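Local coordinates for protein leucyl-trna synthetase (Plasmodium falciparum, PDB 5FOC) that probably removes wrongly attached amino acids from tRNA(Leu) through this editing domain, as part of a cytosolic synthetase that charges that tRNA with leucine, at residues A[137-143]-A[238-244]. The protein carries 2 engineered substitutions. Numbering follows the deposited sequence.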
loop_
_atom_site.group_PDB
_atom_site.type_symbol
_atom_site.label_atom_id
_atom_site.label_comp_id
_atom_site.label_asym_id
_atom_site.label_seq_id
_atom_site.Cartn_x
_atom_site.Cartn_y
_atom_site.Cartn_z
ATOM N N ASN A 137 0.485 11.042 2.175
ATOM C CA ASN A 137 0.863 11.331 3.613
ATOM C C ASN A 137 0.794 10.149 4.546
ATOM O O ASN A 137 1.407 10.152 5.640
ATOM C CB ASN A 137 0.156 12.590 4.133
ATOM C CG ASN A 137 -1.347 12.562 4.051
ATOM O OD1 ASN A 137 -1.920 11.866 3.164
ATOM N ND2 ASN A 137 -2.016 13.355 4.866
ATOM N N TYR A 138 0.081 9.085 4.178
ATOM C CA TYR A 138 -0.057 7.877 4.923
ATOM C C TYR A 138 -0.211 6.698 3.965
ATOM O O TYR A 138 -0.241 6.914 2.725
ATOM C CB TYR A 138 -1.246 7.917 5.903
ATOM C CG TYR A 138 -1.052 8.948 6.955
ATOM C CD1 TYR A 138 -0.291 8.622 8.051
ATOM C CD2 TYR A 138 -1.539 10.231 6.841
ATOM C CE1 TYR A 138 -0.064 9.566 9.034
ATOM C CE2 TYR A 138 -1.347 11.184 7.838
ATOM C CZ TYR A 138 -0.548 10.835 8.929
ATOM O OH TYR A 138 -0.308 11.832 9.908
ATOM N N THR A 139 -0.198 5.513 4.531
ATOM C CA THR A 139 -0.494 4.280 3.804
ATOM C C THR A 139 -1.635 3.598 4.528
ATOM O O THR A 139 -1.600 3.363 5.706
ATOM C CB THR A 139 0.769 3.373 3.772
ATOM O OG1 THR A 139 1.796 4.023 3.024
ATOM C CG2 THR A 139 0.437 1.986 3.228
ATOM N N PHE A 140 -2.707 3.265 3.815
ATOM C CA PHE A 140 -3.825 2.602 4.437
ATOM C C PHE A 140 -3.852 1.090 4.182
ATOM O O PHE A 140 -3.473 0.615 3.080
ATOM C CB PHE A 140 -5.176 3.114 3.929
ATOM C CG PHE A 140 -5.536 4.515 4.293
ATOM C CD1 PHE A 140 -5.644 4.924 5.633
ATOM C CD2 PHE A 140 -5.917 5.416 3.291
ATOM C CE1 PHE A 140 -6.087 6.229 5.936
ATOM C CE2 PHE A 140 -6.351 6.683 3.588
ATOM C CZ PHE A 140 -6.413 7.106 4.921
ATOM N N ILE A 141 -4.269 0.378 5.222
ATOM C CA ILE A 141 -4.399 -1.079 5.225
ATOM C C ILE A 141 -5.667 -1.467 5.947
ATOM O O ILE A 141 -6.179 -0.709 6.764
ATOM C CB ILE A 141 -3.149 -1.735 5.862
ATOM C CG1 ILE A 141 -2.989 -3.178 5.474
ATOM C CG2 ILE A 141 -3.156 -1.595 7.372
ATOM C CD1 ILE A 141 -1.621 -3.777 5.786
ATOM N N ASN A 142 -6.254 -2.616 5.576
ATOM C CA ASN A 142 -7.415 -3.059 6.307
ATOM C C ASN A 142 -6.978 -3.787 7.562
ATOM O O ASN A 142 -6.368 -4.825 7.442
ATOM C CB ASN A 142 -8.312 -3.941 5.427
ATOM C CG ASN A 142 -9.634 -4.280 6.083
ATOM O OD1 ASN A 142 -9.743 -4.485 7.279
ATOM N ND2 ASN A 142 -10.675 -4.342 5.267
ATOM N N PRO A 143 -7.251 -3.220 8.761
ATOM C CA PRO A 143 -6.672 -3.796 9.997
ATOM C C PRO A 143 -7.243 -5.182 10.367
ATOM O O PRO A 143 -6.609 -5.964 11.060
ATOM C CB PRO A 143 -7.052 -2.746 11.051
ATOM C CG PRO A 143 -8.326 -2.141 10.537
ATOM C CD PRO A 143 -8.130 -2.076 9.060
ATOM N N LEU A 238 5.435 8.024 6.096
ATOM C CA LEU A 238 4.076 7.664 5.767
ATOM C C LEU A 238 3.618 6.511 6.630
ATOM O O LEU A 238 3.821 5.318 6.304
ATOM C CB LEU A 238 4.038 7.270 4.288
ATOM C CG LEU A 238 4.752 8.174 3.316
ATOM C CD1 LEU A 238 4.567 7.662 1.852
ATOM C CD2 LEU A 238 4.243 9.575 3.415
ATOM N N TYR A 239 3.028 6.839 7.758
ATOM C CA TYR A 239 2.675 5.818 8.713
ATOM C C TYR A 239 1.546 4.994 8.122
ATOM O O TYR A 239 0.671 5.559 7.413
ATOM C CB TYR A 239 2.293 6.431 10.052
ATOM C CG TYR A 239 3.449 7.249 10.612
ATOM C CD1 TYR A 239 4.632 6.648 10.970
ATOM C CD2 TYR A 239 3.353 8.621 10.674
ATOM C CE1 TYR A 239 5.690 7.440 11.443
ATOM C CE2 TYR A 239 4.404 9.404 11.184
ATOM C CZ TYR A 239 5.561 8.782 11.505
ATOM O OH TYR A 239 6.600 9.578 12.007
ATOM N N ILE A 240 1.533 3.732 8.514
ATOM C CA ILE A 240 0.399 2.844 8.153
ATOM C C ILE A 240 -0.775 3.150 9.076
ATOM O O ILE A 240 -0.657 3.041 10.309
ATOM C CB ILE A 240 0.753 1.372 8.170
ATOM C CG1 ILE A 240 1.803 1.107 7.126
ATOM C CG2 ILE A 240 -0.487 0.514 7.868
ATOM C CD1 ILE A 240 2.347 -0.292 7.019
ATOM N N LEU A 241 -1.954 3.438 8.494
ATOM C CA LEU A 241 -3.157 3.702 9.222
ATOM C C LEU A 241 -4.283 2.736 8.829
ATOM O O LEU A 241 -4.247 2.251 7.716
ATOM C CB LEU A 241 -3.641 5.117 8.964
ATOM C CG LEU A 241 -2.788 6.329 9.340
ATOM C CD1 LEU A 241 -3.542 7.594 8.999
ATOM C CD2 LEU A 241 -2.496 6.288 10.821
ATOM N N PRO A 242 -5.215 2.477 9.730
ATOM C CA PRO A 242 -6.301 1.531 9.429
ATOM C C PRO A 242 -7.466 2.154 8.663
ATOM O O PRO A 242 -7.958 3.198 9.016
ATOM C CB PRO A 242 -6.740 1.075 10.801
ATOM C CG PRO A 242 -6.542 2.289 11.652
ATOM C CD PRO A 242 -5.260 2.910 11.147
ATOM N N MET A 243 -7.908 1.437 7.606
ATOM C CA MET A 243 -9.083 1.840 6.828
ATOM C C MET A 243 -9.896 0.572 6.621
ATOM O O MET A 243 -9.507 -0.296 5.844
ATOM C CB MET A 243 -8.653 2.484 5.534
ATOM C CG MET A 243 -9.809 2.872 4.588
ATOM S SD MET A 243 -9.252 3.534 2.993
ATOM C CE MET A 243 -9.590 5.274 3.130
ATOM N N THR A 244 -10.991 0.446 7.386
ATOM C CA THR A 244 -11.814 -0.783 7.375
ATOM C C THR A 244 -12.642 -0.952 6.131
ATOM O O THR A 244 -13.193 -2.028 5.943
ATOM C CB THR A 244 -12.754 -0.864 8.589
ATOM O OG1 THR A 244 -13.663 0.261 8.603
ATOM C CG2 THR A 244 -11.922 -0.909 9.845
#
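Four main-chain hydrogen bonds join strands 138-141 and 238-242 in parallel: T139 N to Y239 O (3.0 Å), L241 N to T139 O (2.8 Å), I141 N to L241 O (3.1 Å) and M243 N to I141 O (2.9 Å). T139 and I141 thus each straddle the partner strand, donating to one residue and accepting from the residue two further on, the ladder expected of parallel pairing. Between these rungs the CA atoms of I240 and F140 make CA-H...O contacts, I240 CA to T139 O at 3.2 Å and F140 CA to L241 O at 3.3 Å. P242 lacks an amide hydrogen, but its place in the ladder needs none toward strand 138-141: M243 N supplies the bond to I141 O.

On the face bearing Y138, F140 and L241, methyl CD1 of L241 sits over the Y138 ring in a CH-pi contact. M243 lays CE over the F140 ring face (CE to F140 CE2 3.6 Å), also CH-pi, and its SD lies obliquely 4.3 Å from the ring centroid, a Met-aromatic contact. Helix 263-274 covers this face through L269 and C268. On the opposite face, I141 CG2 meets I240 CG2 at 3.4 Å, with F123 of strand 120-127 against both side chains. Strands 254-257 and 227-229 flank the pair antiparallel, placing it inside the editing domain's mixed sheet. Main-chain bonds thus set the register, apolar groups pack both faces, and the Y138 and T139 hydroxyls find polar partners in Q289 and T228.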